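Local coordinates for protein VP5 (Halorubrum pleomorphic virus 6, PDB 6QGL) that probably mediates fusion of the viral envelope with the membrane of its haloarchaeal host cell, at residues G286-I291 with Y438-L443; T308-D313 with A446-K451; D361-G366 with T422-A427; A383-T388 with S426-S431. One frame throughout, in Å; residues are numbered along the deposited sequence.

Contact 1. Residues G286-I291 with Y438-L443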
loop_
_atom_site.group_PDB
_atom_site.type_symbol
_atom_site.label_atom_id
_atom_site.label_comp_id
_atom_site.label_asym_id
_atom_site.label_seq_id
_atom_site.Cartn_x
_atom_site.Cartn_y
_atom_site.Cartn_z
ATOM N N GLY A 286 11.269 3.861 -16.807
ATOM C CA GLY A 286 11.179 2.859 -17.864
ATOM C C GLY A 286 10.348 1.670 -17.422
ATOM O O GLY A 286 10.106 0.747 -18.205
ATOM N N MET A 287 9.911 1.698 -16.148
ATOM C CA MET A 287 9.097 0.673 -15.488
ATOM C C MET A 287 8.333 1.287 -14.303
ATOM O O MET A 287 8.666 2.400 -13.881
ATOM C CB MET A 287 9.984 -0.498 -15.014
ATOM C CG MET A 287 10.984 -0.112 -13.941
ATOM S SD MET A 287 12.201 -1.384 -13.542
ATOM C CE MET A 287 11.210 -2.504 -12.661
ATOM N N SER A 288 7.327 0.559 -13.764
ATOM C CA SER A 288 6.546 1.010 -12.604
ATOM C C SER A 288 7.450 1.077 -11.366
ATOM O O SER A 288 8.286 0.191 -11.173
ATOM C CB SER A 288 5.339 0.110 -12.364
ATOM O OG SER A 288 5.696 -1.240 -12.123
ATOM N N GLN A 289 7.318 2.157 -10.574
ATOM C CA GLN A 289 8.143 2.441 -9.393
ATOM C C GLN A 289 8.131 1.358 -8.317
ATOM O O GLN A 289 9.189 1.051 -7.773
ATOM C CB GLN A 289 7.772 3.803 -8.781
ATOM C CG GLN A 289 8.686 4.267 -7.643
ATOM C CD GLN A 289 10.119 4.472 -8.081
ATOM O OE1 GLN A 289 10.425 5.345 -8.890
ATOM N NE2 GLN A 289 11.030 3.672 -7.567
ATOM N N ALA A 290 6.949 0.803 -7.994
ATOM C CA ALA A 290 6.786 -0.198 -6.938
ATOM C C ALA A 290 7.597 -1.484 -7.131
ATOM O O ALA A 290 8.186 -1.962 -6.161
ATOM C CB ALA A 290 5.320 -0.517 -6.736
ATOM N N ILE A 291 7.648 -2.038 -8.361
ATOM C CA ILE A 291 8.432 -3.252 -8.626
ATOM C C ILE A 291 9.943 -2.924 -8.536
ATOM O O ILE A 291 10.701 -3.747 -8.024
ATOM C CB ILE A 291 8.008 -4.026 -9.917
ATOM C CG1 ILE A 291 8.738 -5.383 -10.057
ATOM C CG2 ILE A 291 8.130 -3.195 -11.183
ATOM C CD1 ILE A 291 7.831 -6.560 -10.398
ATOM N N TYR A 438 0.557 0.662 -15.528
ATOM C CA TYR A 438 1.079 -0.362 -14.628
ATOM C C TYR A 438 0.706 -0.078 -13.180
ATOM O O TYR A 438 0.631 1.084 -12.769
ATOM C CB TYR A 438 2.597 -0.522 -14.784
ATOM C CG TYR A 438 2.995 -1.298 -16.019
ATOM C CD1 TYR A 438 2.897 -2.687 -16.057
ATOM C CD2 TYR A 438 3.478 -0.647 -17.150
ATOM C CE1 TYR A 438 3.253 -3.407 -17.195
ATOM C CE2 TYR A 438 3.838 -1.358 -18.295
ATOM C CZ TYR A 438 3.727 -2.739 -18.312
ATOM O OH TYR A 438 4.083 -3.446 -19.436
ATOM N N ASP A 439 0.452 -1.147 -12.415
ATOM C CA ASP A 439 0.076 -1.076 -11.005
ATOM C C ASP A 439 0.549 -2.327 -10.271
ATOM O O ASP A 439 0.612 -3.406 -10.870
ATOM C CB ASP A 439 -1.447 -0.911 -10.864
ATOM C CG ASP A 439 -1.939 -0.409 -9.518
ATOM O OD1 ASP A 439 -1.137 0.208 -8.783
ATOM O OD2 ASP A 439 -3.135 -0.608 -9.213
ATOM N N THR A 440 0.895 -2.174 -8.979
ATOM C CA THR A 440 1.354 -3.266 -8.120
ATOM C C THR A 440 0.282 -3.550 -7.071
ATOM O O THR A 440 -0.027 -2.683 -6.251
ATOM C CB THR A 440 2.739 -2.943 -7.532
ATOM O OG1 THR A 440 3.648 -2.653 -8.599
ATOM C CG2 THR A 440 3.292 -4.067 -6.647
ATOM N N LEU A 441 -0.293 -4.762 -7.123
ATOM C CA LEU A 441 -1.343 -5.237 -6.218
ATOM C C LEU A 441 -0.802 -6.287 -5.244
ATOM O O LEU A 441 0.065 -7.067 -5.617
ATOM C CB LEU A 441 -2.505 -5.893 -7.010
ATOM C CG LEU A 441 -3.273 -5.098 -8.072
ATOM C CD1 LEU A 441 -4.145 -6.011 -8.886
ATOM C CD2 LEU A 441 -4.123 -4.015 -7.464
ATOM N N GLN A 442 -1.365 -6.352 -4.026
ATOM C CA GLN A 442 -1.027 -7.385 -3.045
ATOM C C GLN A 442 -2.222 -8.328 -2.997
ATOM O O GLN A 442 -3.202 -8.031 -2.311
ATOM C CB GLN A 442 -0.723 -6.802 -1.650
ATOM C CG GLN A 442 -0.213 -7.847 -0.658
ATOM C CD GLN A 442 0.003 -7.303 0.730
ATOM O OE1 GLN A 442 0.691 -6.300 0.937
ATOM N NE2 GLN A 442 -0.555 -7.979 1.719
ATOM N N LEU A 443 -2.155 -9.438 -3.761
ATOM C CA LEU A 443 -3.221 -10.442 -3.873
ATOM C C LEU A 443 -3.626 -10.995 -2.518
ATOM O O LEU A 443 -2.781 -11.529 -1.803
ATOM C CB LEU A 443 -2.850 -11.568 -4.859
ATOM C CG LEU A 443 -2.259 -11.154 -6.220
ATOM C CD1 LEU A 443 -1.763 -12.360 -6.977
ATOM C CD2 LEU A 443 -3.264 -10.390 -7.074
#

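Contact 2. Residues T308-D313 with A446-K451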
loop_
_atom_site.group_PDB
_atom_site.type_symbol
_atom_site.label_atom_id
_atom_site.label_comp_id
_atom_site.label_asym_id
_atom_site.label_seq_id
_atom_site.Cartn_x
_atom_site.Cartn_y
_atom_site.Cartn_z
ATOM N N THR A 308 -0.577 -15.326 -16.474
ATOM C CA THR A 308 -1.951 -14.932 -16.779
ATOM C C THR A 308 -2.765 -15.512 -15.626
ATOM O O THR A 308 -2.856 -16.731 -15.474
ATOM C CB THR A 308 -2.376 -15.390 -18.184
ATOM O OG1 THR A 308 -1.404 -14.954 -19.137
ATOM C CG2 THR A 308 -3.739 -14.854 -18.584
ATOM N N ILE A 309 -3.260 -14.628 -14.760
ATOM C CA ILE A 309 -4.001 -14.969 -13.542
ATOM C C ILE A 309 -5.486 -14.746 -13.743
ATOM O O ILE A 309 -5.866 -13.891 -14.537
ATOM C CB ILE A 309 -3.432 -14.098 -12.368
ATOM C CG1 ILE A 309 -1.927 -14.333 -12.153
ATOM C CG2 ILE A 309 -4.207 -14.228 -11.046
ATOM C CD1 ILE A 309 -1.498 -15.739 -11.955
ATOM N N THR A 310 -6.324 -15.502 -13.015
ATOM C CA THR A 310 -7.767 -15.316 -13.018
ATOM C C THR A 310 -8.297 -15.460 -11.574
ATOM O O THR A 310 -8.004 -16.437 -10.885
ATOM C CB THR A 310 -8.508 -16.150 -14.081
ATOM O OG1 THR A 310 -9.848 -15.671 -14.175
ATOM C CG2 THR A 310 -8.533 -17.630 -13.806
ATOM N N ILE A 311 -9.026 -14.429 -11.123
ATOM C CA ILE A 311 -9.607 -14.317 -9.784
ATOM C C ILE A 311 -10.900 -15.127 -9.735
ATOM O O ILE A 311 -11.802 -14.884 -10.533
ATOM C CB ILE A 311 -9.808 -12.815 -9.397
ATOM C CG1 ILE A 311 -8.564 -11.925 -9.749
ATOM C CG2 ILE A 311 -10.233 -12.646 -7.925
ATOM C CD1 ILE A 311 -7.112 -12.349 -9.200
ATOM N N GLN A 312 -10.976 -16.094 -8.810
ATOM C CA GLN A 312 -12.119 -16.999 -8.675
ATOM C C GLN A 312 -13.466 -16.306 -8.446
ATOM O O GLN A 312 -14.410 -16.576 -9.189
ATOM C CB GLN A 312 -11.861 -18.045 -7.586
ATOM C CG GLN A 312 -10.716 -19.002 -7.905
ATOM C CD GLN A 312 -10.524 -20.055 -6.839
ATOM O OE1 GLN A 312 -11.295 -20.164 -5.873
ATOM N NE2 GLN A 312 -9.487 -20.862 -6.991
ATOM N N ASP A 313 -13.556 -15.429 -7.431
ATOM C CA ASP A 313 -14.792 -14.721 -7.088
ATOM C C ASP A 313 -15.264 -13.730 -8.153
ATOM O O ASP A 313 -16.455 -13.705 -8.469
ATOM C CB ASP A 313 -14.655 -14.015 -5.731
ATOM C CG ASP A 313 -14.588 -14.941 -4.537
ATOM O OD1 ASP A 313 -14.965 -16.128 -4.679
ATOM O OD2 ASP A 313 -14.176 -14.478 -3.453
ATOM N N ALA A 446 -8.239 -15.671 -3.376
ATOM C CA ALA A 446 -7.907 -16.845 -4.180
ATOM C C ALA A 446 -7.786 -16.548 -5.674
ATOM O O ALA A 446 -8.647 -15.883 -6.257
ATOM C CB ALA A 446 -8.923 -17.951 -3.940
ATOM N N PHE A 447 -6.687 -17.026 -6.274
ATOM C CA PHE A 447 -6.371 -16.854 -7.687
ATOM C C PHE A 447 -5.924 -18.172 -8.307
ATOM O O PHE A 447 -5.412 -19.045 -7.602
ATOM C CB PHE A 447 -5.275 -15.781 -7.867
ATOM C CG PHE A 447 -3.928 -16.072 -7.235
ATOM C CD1 PHE A 447 -2.979 -16.844 -7.900
ATOM C CD2 PHE A 447 -3.583 -15.520 -6.008
ATOM C CE1 PHE A 447 -1.732 -17.102 -7.324
ATOM C CE2 PHE A 447 -2.328 -15.768 -5.438
ATOM C CZ PHE A 447 -1.413 -16.559 -6.099
ATOM N N THR A 448 -6.091 -18.306 -9.630
ATOM C CA THR A 448 -5.643 -19.490 -10.365
ATOM C C THR A 448 -4.679 -19.039 -11.463
ATOM O O THR A 448 -4.979 -18.090 -12.194
ATOM C CB THR A 448 -6.820 -20.345 -10.894
ATOM O OG1 THR A 448 -7.510 -19.640 -11.912
ATOM C CG2 THR A 448 -7.816 -20.698 -9.833
ATOM N N VAL A 449 -3.512 -19.696 -11.547
ATOM C CA VAL A 449 -2.484 -19.394 -12.545
ATOM C C VAL A 449 -2.866 -20.141 -13.827
ATOM O O VAL A 449 -2.771 -21.365 -13.866
ATOM C CB VAL A 449 -1.049 -19.749 -12.050
ATOM C CG1 VAL A 449 0.010 -19.345 -13.074
ATOM C CG2 VAL A 449 -0.753 -19.115 -10.691
ATOM N N ASP A 450 -3.349 -19.410 -14.850
ATOM C CA ASP A 450 -3.779 -20.002 -16.121
ATOM C C ASP A 450 -2.596 -20.514 -16.933
ATOM O O ASP A 450 -2.515 -21.713 -17.208
ATOM C CB ASP A 450 -4.626 -19.012 -16.948
ATOM C CG ASP A 450 -5.894 -18.542 -16.264
ATOM O OD1 ASP A 450 -6.627 -19.397 -15.722
ATOM O OD2 ASP A 450 -6.166 -17.322 -16.294
ATOM N N LYS A 451 -1.672 -19.608 -17.299
ATOM C CA LYS A 451 -0.483 -19.931 -18.082
ATOM C C LYS A 451 0.731 -19.108 -17.648
ATOM O O LYS A 451 0.576 -17.995 -17.134
ATOM C CB LYS A 451 -0.752 -19.782 -19.599
ATOM C CG LYS A 451 -1.081 -18.362 -20.070
ATOM C CD LYS A 451 -1.304 -18.284 -21.571
ATOM C CE LYS A 451 -1.604 -16.874 -22.016
ATOM N NZ LYS A 451 -1.826 -16.789 -23.482
HETATM O O HOH W 1 -11.123 -15.447 -2.201
#

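Contact 3. Residues D361-G366 with T422-A427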
loop_
_atom_site.group_PDB
_atom_site.type_symbol
_atom_site.label_atom_id
_atom_site.label_comp_id
_atom_site.label_asym_id
_atom_site.label_seq_id
_atom_site.Cartn_x
_atom_site.Cartn_y
_atom_site.Cartn_z
ATOM N N ASP A 361 -21.772 -12.040 -15.457
ATOM C CA ASP A 361 -22.947 -12.915 -15.443
ATOM C C ASP A 361 -24.119 -12.368 -14.611
ATOM O O ASP A 361 -25.249 -12.833 -14.782
ATOM C CB ASP A 361 -22.566 -14.342 -14.994
ATOM C CG ASP A 361 -21.464 -15.015 -15.801
ATOM O OD1 ASP A 361 -21.369 -14.750 -17.022
ATOM O OD2 ASP A 361 -20.708 -15.818 -15.216
ATOM N N ALA A 362 -23.853 -11.382 -13.727
ATOM C CA ALA A 362 -24.863 -10.764 -12.858
ATOM C C ALA A 362 -25.637 -9.645 -13.591
ATOM O O ALA A 362 -25.550 -8.471 -13.221
ATOM C CB ALA A 362 -24.202 -10.235 -11.589
ATOM N N ILE A 363 -26.398 -10.032 -14.631
ATOM C CA ILE A 363 -27.179 -9.127 -15.480
ATOM C C ILE A 363 -28.559 -9.714 -15.829
ATOM O O ILE A 363 -28.670 -10.914 -16.095
ATOM C CB ILE A 363 -26.343 -8.719 -16.744
ATOM C CG1 ILE A 363 -27.007 -7.567 -17.539
ATOM C CG2 ILE A 363 -26.004 -9.926 -17.652
ATOM C CD1 ILE A 363 -26.074 -6.796 -18.445
ATOM N N ASN A 364 -29.604 -8.864 -15.815
ATOM C CA ASN A 364 -30.969 -9.258 -16.176
ATOM C C ASN A 364 -31.068 -9.407 -17.687
ATOM O O ASN A 364 -30.438 -8.640 -18.419
ATOM C CB ASN A 364 -31.990 -8.228 -15.688
ATOM C CG ASN A 364 -32.312 -8.293 -14.214
ATOM O OD1 ASN A 364 -31.746 -9.082 -13.446
ATOM N ND2 ASN A 364 -33.243 -7.455 -13.790
ATOM N N SER A 365 -31.857 -10.394 -18.149
ATOM C CA SER A 365 -32.044 -10.685 -19.569
ATOM C C SER A 365 -32.779 -9.565 -20.307
ATOM O O SER A 365 -32.313 -9.123 -21.349
ATOM C CB SER A 365 -32.768 -12.018 -19.758
ATOM O OG SER A 365 -32.822 -12.401 -21.123
ATOM N N GLY A 366 -33.892 -9.105 -19.753
ATOM C CA GLY A 366 -34.716 -8.073 -20.368
ATOM C C GLY A 366 -34.118 -6.684 -20.465
ATOM O O GLY A 366 -33.528 -6.182 -19.504
ATOM N N THR A 422 -35.181 -5.473 -26.248
ATOM C CA THR A 422 -34.406 -6.660 -26.627
ATOM C C THR A 422 -34.004 -7.448 -25.364
ATOM O O THR A 422 -34.501 -7.145 -24.273
ATOM C CB THR A 422 -33.202 -6.251 -27.535
ATOM O OG1 THR A 422 -32.580 -7.412 -28.089
ATOM C CG2 THR A 422 -32.178 -5.391 -26.811
ATOM N N ASN A 423 -33.129 -8.466 -25.522
ATOM C CA ASN A 423 -32.620 -9.289 -24.425
ATOM C C ASN A 423 -31.101 -9.317 -24.470
ATOM O O ASN A 423 -30.530 -9.265 -25.551
ATOM C CB ASN A 423 -33.208 -10.708 -24.459
ATOM C CG ASN A 423 -34.707 -10.751 -24.298
ATOM O OD1 ASN A 423 -35.235 -11.081 -23.233
ATOM N ND2 ASN A 423 -35.428 -10.417 -25.355
ATOM N N VAL A 424 -30.448 -9.324 -23.306
ATOM C CA VAL A 424 -28.989 -9.369 -23.189
ATOM C C VAL A 424 -28.517 -10.760 -23.639
ATOM O O VAL A 424 -29.031 -11.771 -23.157
ATOM C CB VAL A 424 -28.505 -9.011 -21.749
ATOM C CG1 VAL A 424 -26.989 -9.125 -21.618
ATOM C CG2 VAL A 424 -28.968 -7.616 -21.337
ATOM N N ASP A 425 -27.579 -10.798 -24.595
ATOM C CA ASP A 425 -26.987 -12.033 -25.114
ATOM C C ASP A 425 -25.856 -12.462 -24.173
ATOM O O ASP A 425 -25.788 -13.625 -23.769
ATOM C CB ASP A 425 -26.450 -11.811 -26.542
ATOM C CG ASP A 425 -25.960 -13.074 -27.225
ATOM O OD1 ASP A 425 -26.810 -13.903 -27.621
ATOM O OD2 ASP A 425 -24.729 -13.228 -27.374
ATOM N N SER A 426 -24.982 -11.502 -23.822
ATOM C CA SER A 426 -23.831 -11.656 -22.936
ATOM C C SER A 426 -23.342 -10.280 -22.495
ATOM O O SER A 426 -23.686 -9.270 -23.117
ATOM C CB SER A 426 -22.702 -12.407 -23.644
ATOM O OG SER A 426 -22.348 -11.794 -24.874
ATOM N N ALA A 427 -22.543 -10.245 -21.415
ATOM C CA ALA A 427 -21.940 -9.029 -20.871
ATOM C C ALA A 427 -20.575 -9.343 -20.285
ATOM O O ALA A 427 -20.385 -10.410 -19.697
ATOM C CB ALA A 427 -22.837 -8.415 -19.806
#

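Contact 4. Residues A383-T388 with S426-S431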
loop_
_atom_site.group_PDB
_atom_site.type_symbol
_atom_site.label_atom_id
_atom_site.label_comp_id
_atom_site.label_asym_id
_atom_site.label_seq_id
_atom_site.Cartn_x
_atom_site.Cartn_y
_atom_site.Cartn_z
ATOM N N ALA A 383 -15.719 -0.712 -17.348
ATOM C CA ALA A 383 -16.959 -0.504 -18.082
ATOM C C ALA A 383 -17.568 -1.855 -18.426
ATOM O O ALA A 383 -16.842 -2.769 -18.834
ATOM C CB ALA A 383 -16.700 0.293 -19.351
ATOM N N ILE A 384 -18.892 -1.997 -18.225
ATOM C CA ILE A 384 -19.607 -3.230 -18.551
ATOM C C ILE A 384 -20.068 -3.112 -19.996
ATOM O O ILE A 384 -20.858 -2.221 -20.324
ATOM C CB ILE A 384 -20.766 -3.573 -17.565
ATOM C CG1 ILE A 384 -20.250 -3.680 -16.112
ATOM C CG2 ILE A 384 -21.481 -4.874 -17.987
ATOM C CD1 ILE A 384 -21.298 -3.490 -15.041
ATOM N N GLU A 385 -19.518 -3.976 -20.863
ATOM C CA GLU A 385 -19.839 -4.035 -22.286
ATOM C C GLU A 385 -20.986 -5.023 -22.461
ATOM O O GLU A 385 -20.784 -6.236 -22.365
ATOM C CB GLU A 385 -18.611 -4.439 -23.125
ATOM C CG GLU A 385 -17.491 -3.412 -23.128
ATOM C CD GLU A 385 -16.430 -3.626 -24.189
ATOM O OE1 GLU A 385 -16.228 -2.708 -25.017
ATOM O OE2 GLU A 385 -15.799 -4.709 -24.198
ATOM N N VAL A 386 -22.200 -4.489 -22.651
ATOM C CA VAL A 386 -23.428 -5.272 -22.791
ATOM C C VAL A 386 -23.730 -5.512 -24.269
ATOM O O VAL A 386 -23.875 -4.555 -25.029
ATOM C CB VAL A 386 -24.625 -4.598 -22.056
ATOM C CG1 VAL A 386 -25.879 -5.467 -22.119
ATOM C CG2 VAL A 386 -24.273 -4.268 -20.608
ATOM N N THR A 387 -23.830 -6.793 -24.663
ATOM C CA THR A 387 -24.158 -7.193 -26.029
ATOM C C THR A 387 -25.579 -7.738 -26.041
ATOM O O THR A 387 -25.882 -8.677 -25.305
ATOM C CB THR A 387 -23.110 -8.172 -26.590
ATOM O OG1 THR A 387 -21.846 -7.508 -26.651
ATOM C CG2 THR A 387 -23.476 -8.698 -27.978
ATOM N N THR A 388 -26.450 -7.136 -26.863
ATOM C CA THR A 388 -27.850 -7.549 -26.974
ATOM C C THR A 388 -28.007 -8.703 -27.964
ATOM O O THR A 388 -27.068 -9.028 -28.693
ATOM C CB THR A 388 -28.779 -6.356 -27.290
ATOM O OG1 THR A 388 -28.627 -5.951 -28.650
ATOM C CG2 THR A 388 -28.585 -5.176 -26.342
ATOM N N SER A 426 -24.982 -11.502 -23.822
ATOM C CA SER A 426 -23.831 -11.656 -22.936
ATOM C C SER A 426 -23.342 -10.280 -22.495
ATOM O O SER A 426 -23.686 -9.270 -23.117
ATOM C CB SER A 426 -22.702 -12.407 -23.644
ATOM O OG SER A 426 -22.348 -11.794 -24.874
ATOM N N ALA A 427 -22.543 -10.245 -21.415
ATOM C CA ALA A 427 -21.940 -9.029 -20.871
ATOM C C ALA A 427 -20.575 -9.343 -20.285
ATOM O O ALA A 427 -20.385 -10.410 -19.697
ATOM C CB ALA A 427 -22.837 -8.415 -19.806
ATOM N N ARG A 428 -19.620 -8.426 -20.465
ATOM C CA ARG A 428 -18.263 -8.562 -19.938
ATOM C C ARG A 428 -17.737 -7.220 -19.449
ATOM O O ARG A 428 -18.113 -6.185 -19.997
ATOM C CB ARG A 428 -17.308 -9.203 -20.974
ATOM C CG ARG A 428 -16.980 -8.348 -22.200
ATOM C CD ARG A 428 -15.719 -8.836 -22.882
ATOM N NE ARG A 428 -15.239 -7.891 -23.889
ATOM C CZ ARG A 428 -13.962 -7.736 -24.223
ATOM N NH1 ARG A 428 -13.614 -6.846 -25.143
ATOM N NH2 ARG A 428 -13.019 -8.444 -23.615
ATOM N N PHE A 429 -16.884 -7.229 -18.417
ATOM C CA PHE A 429 -16.287 -5.994 -17.917
ATOM C C PHE A 429 -14.869 -5.866 -18.443
ATOM O O PHE A 429 -14.135 -6.851 -18.488
ATOM C CB PHE A 429 -16.353 -5.880 -16.383
ATOM C CG PHE A 429 -15.634 -6.952 -15.600
ATOM C CD1 PHE A 429 -16.290 -8.121 -15.226
ATOM C CD2 PHE A 429 -14.323 -6.768 -15.179
ATOM C CE1 PHE A 429 -15.630 -9.109 -14.489
ATOM C CE2 PHE A 429 -13.663 -7.757 -14.444
ATOM C CZ PHE A 429 -14.323 -8.918 -14.101
ATOM N N VAL A 430 -14.512 -4.666 -18.908
ATOM C CA VAL A 430 -13.198 -4.337 -19.471
ATOM C C VAL A 430 -12.751 -3.012 -18.814
ATOM O O VAL A 430 -13.607 -2.243 -18.371
ATOM C CB VAL A 430 -13.274 -4.257 -21.029
ATOM C CG1 VAL A 430 -11.948 -3.827 -21.653
ATOM C CG2 VAL A 430 -13.738 -5.578 -21.634
ATOM N N SER A 431 -11.429 -2.762 -18.716
ATOM C CA SER A 431 -10.897 -1.533 -18.114
ATOM C C SER A 431 -11.230 -0.287 -18.935
ATOM O O SER A 431 -11.407 -0.377 -20.153
ATOM C CB SER A 431 -9.395 -1.645 -17.915
ATOM O OG SER A 431 -8.824 -0.494 -17.315
#

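Contact 1. Residues G286-I291 with Y438-L443
The methyl group of Ala290 rests against the side chain of Thr440, with Ala290 CB 3.3 Å from Thr440 OG1 and 3.6 Å from Thr440 CB. Thr440 CG2 stands further off, 4.1 Å from the same methyl. This follows from the threonine torsion (chi1 -55°), which sets OG1 beside the backbone N and CG2 anti to it. Two residues earlier on each segment, Ser288 CB meets Tyr438 CB at 3.7 Å, and the phenol ring of Tyr438 leads away from the helix. Between these two touching points the hydroxyls of Ser288 and Thr440 do not bond, their OG and OG1 atoms lying 4.3 Å apart. No hydrogen bond joins the segments, and the contact is one of van der Waals touch. Ser288 occupies the N-cap position of helix 289-296, but its hydroxyl caps no amide. On the strand, Asp439 points away from the helix and its OD1 takes a weak bond from Thr440 N. Further out, Asp439 and Leu441 pair through their backbones with Ala351 and Phe349 of strand 347-352. Thr350 of that strand touches both Ile291 and Thr440, and Ile291 also reaches Thr321 of strand 317-324. The arrangement is that of the first turn of a helix packed over a face of a six-stranded antiparallel sheet, where its outermost strand 438-443 lies.

Contact 2. Residues T308-D313 with A446-K451
Strands 308-311 and 447-451 run antiparallel at 147°, with Thr310 and Thr448 forming a hydrogen-bonded pair: Thr310 N to Thr448 O and Thr448 N to Thr310 O, both 3.0 Å. Beyond them, Asp450 N reaches Thr308 O at 2.8 Å. Ile309 with Val449 and Ile311 with Phe447 are non-hydrogen-bonded pairs, and these four side chains share one face of the sheet. There Ile309 divides its branches: CG2 lies 3.7 Å from Phe447 CB, and the first two torsions (chi1 -59°, chi2 -54°) bring CD1 to 3.7 Å from Val449 CG2. Phe322 of strand 317-324 adds to this face. On the other face Thr310 and Thr448 lie side by side, pointing the same way. Thr448 OG1 makes a weak bond to Thr310 O, whereas Thr310 OG1 is held by Thr317 and Ala316 O. Past the strand end, the extended Gln312 side chain crosses Thr448 at about a right angle, its NE2 3.3 Å from Thr448 CG2. The chemistry thus differs between the faces: buried aliphatic and aromatic groups line one, while Thr308, Thr310 and Thr448 make the other more polar and accessible, with the Asp450 carboxylate reaching Thr310 CB and CG2 there.

Contact 3. Residues D361-G366 with T422-A427
Ser365 and Gly366 bring the chain back alongside strand 422-431 as strand 366-367 begins, after a loop that separates it from strand 357-359, another partner of the same long strand. Gly366 and Asn423 form an antiparallel non-hydrogen-bonded pair. The backbone tie is Val424 N to Ser365 O, 2.7 Å long and fairly straight at 162°, with the amide in the carbonyl plane. The same oxygen also receives a CA-H...O contact from Asn423 CA. Alongside, Ser365 OG donates a weak 3.5 Å bond to Asn423 OD1. Ile363 supplies the apolar half. It meets Val424 tip to tip, its CD1 lying 4.0 Å from Val424 CG1, and the same methyl touches Ala427 CB at 3.9 Å. The other Val424 branch, CG2, sits 3.4 Å from Asn364 O. Val386, Ile372 and Ile374 close in around Ile363. Between Val424 and Ala427, Asp425 and Ser426 both face Thr387 in a classic β-bulge, and their side chains point away from the loop. Between the two segments, then, one sound backbone bond, one weak polar pair and a small aliphatic cluster make the join, and backbone bonds from Ala362 to Thr375 and Asn364 to Thr373 hold the loop on its other side.

Contact 4. Residues A383-T388 with S426-S431
The guanidinium of Arg428 has Val430 CG2 over the centre of one face, 3.4 Å above the plane, and the other flat group, the Phe429 ring, packs edge-to-face with Tyr379. Glu385 reaches the guanidinium obliquely: a single oxygen, Glu385 OE2, lies 3.2 Å from both Arg428 NE and Arg428 NH1. The two bonds are weak and bent, with N-H...O angles of 120° and the carboxylate and guanidinium planes turned 40° from each other, so the pair is a salt bridge of poor hydrogen-bond geometry. The third nitrogen, NH2, forms a second salt bridge with Glu357, and the arginine probably balances charge from both acids. Glu385 and Arg428 run side by side, both extended, across an antiparallel ladder in which the directions of strands 383-388 and 426-431 are 153° apart. This ladder lies within the antiparallel sheet built around strand 422-431. Glu385 N binds Arg428 O at 2.8 Å, and Arg428 N returns to Glu385 O at 3.1 Å. Ala383 and Val430 exchange a similar pair of bonds, and Thr387 N donates to Ser426 O at 2.9 Å, while the return bond from Ser426 N is weak. The hydroxyl of Thr387 itself binds Thr393 of strand 393-397. On the face of the sheet away from Glu385 and Arg428, Ile384 CG2 and Val386 CG2 both approach the methyl of Ala427, and Ile384 CG1 is 4.5 Å from Phe429 CB.

In the fold
From the N terminus, helix 289-296 opens contact 1 and strand 305-311 then opens contact 2. Their partners, strands 438-443 and 447-454, follow in the same order, so the two contacts cross along the chain; their centres are 18 Å apart. Contacts 3 and 4 fall wholly within both of these long excursions. They begin at 361-366 and 383-388 and close on successive parts of strand 422-431, sharing Ser426 and Ala427, and they touch where Asp425 N probably bonds to Thr387 O. Contacts 3 and 4 thus bind the sheet built around strand 422-431, while contact 2 pairs two strands inside the six-stranded sheet and contact 1 sets helix 289-296 against its outermost strand.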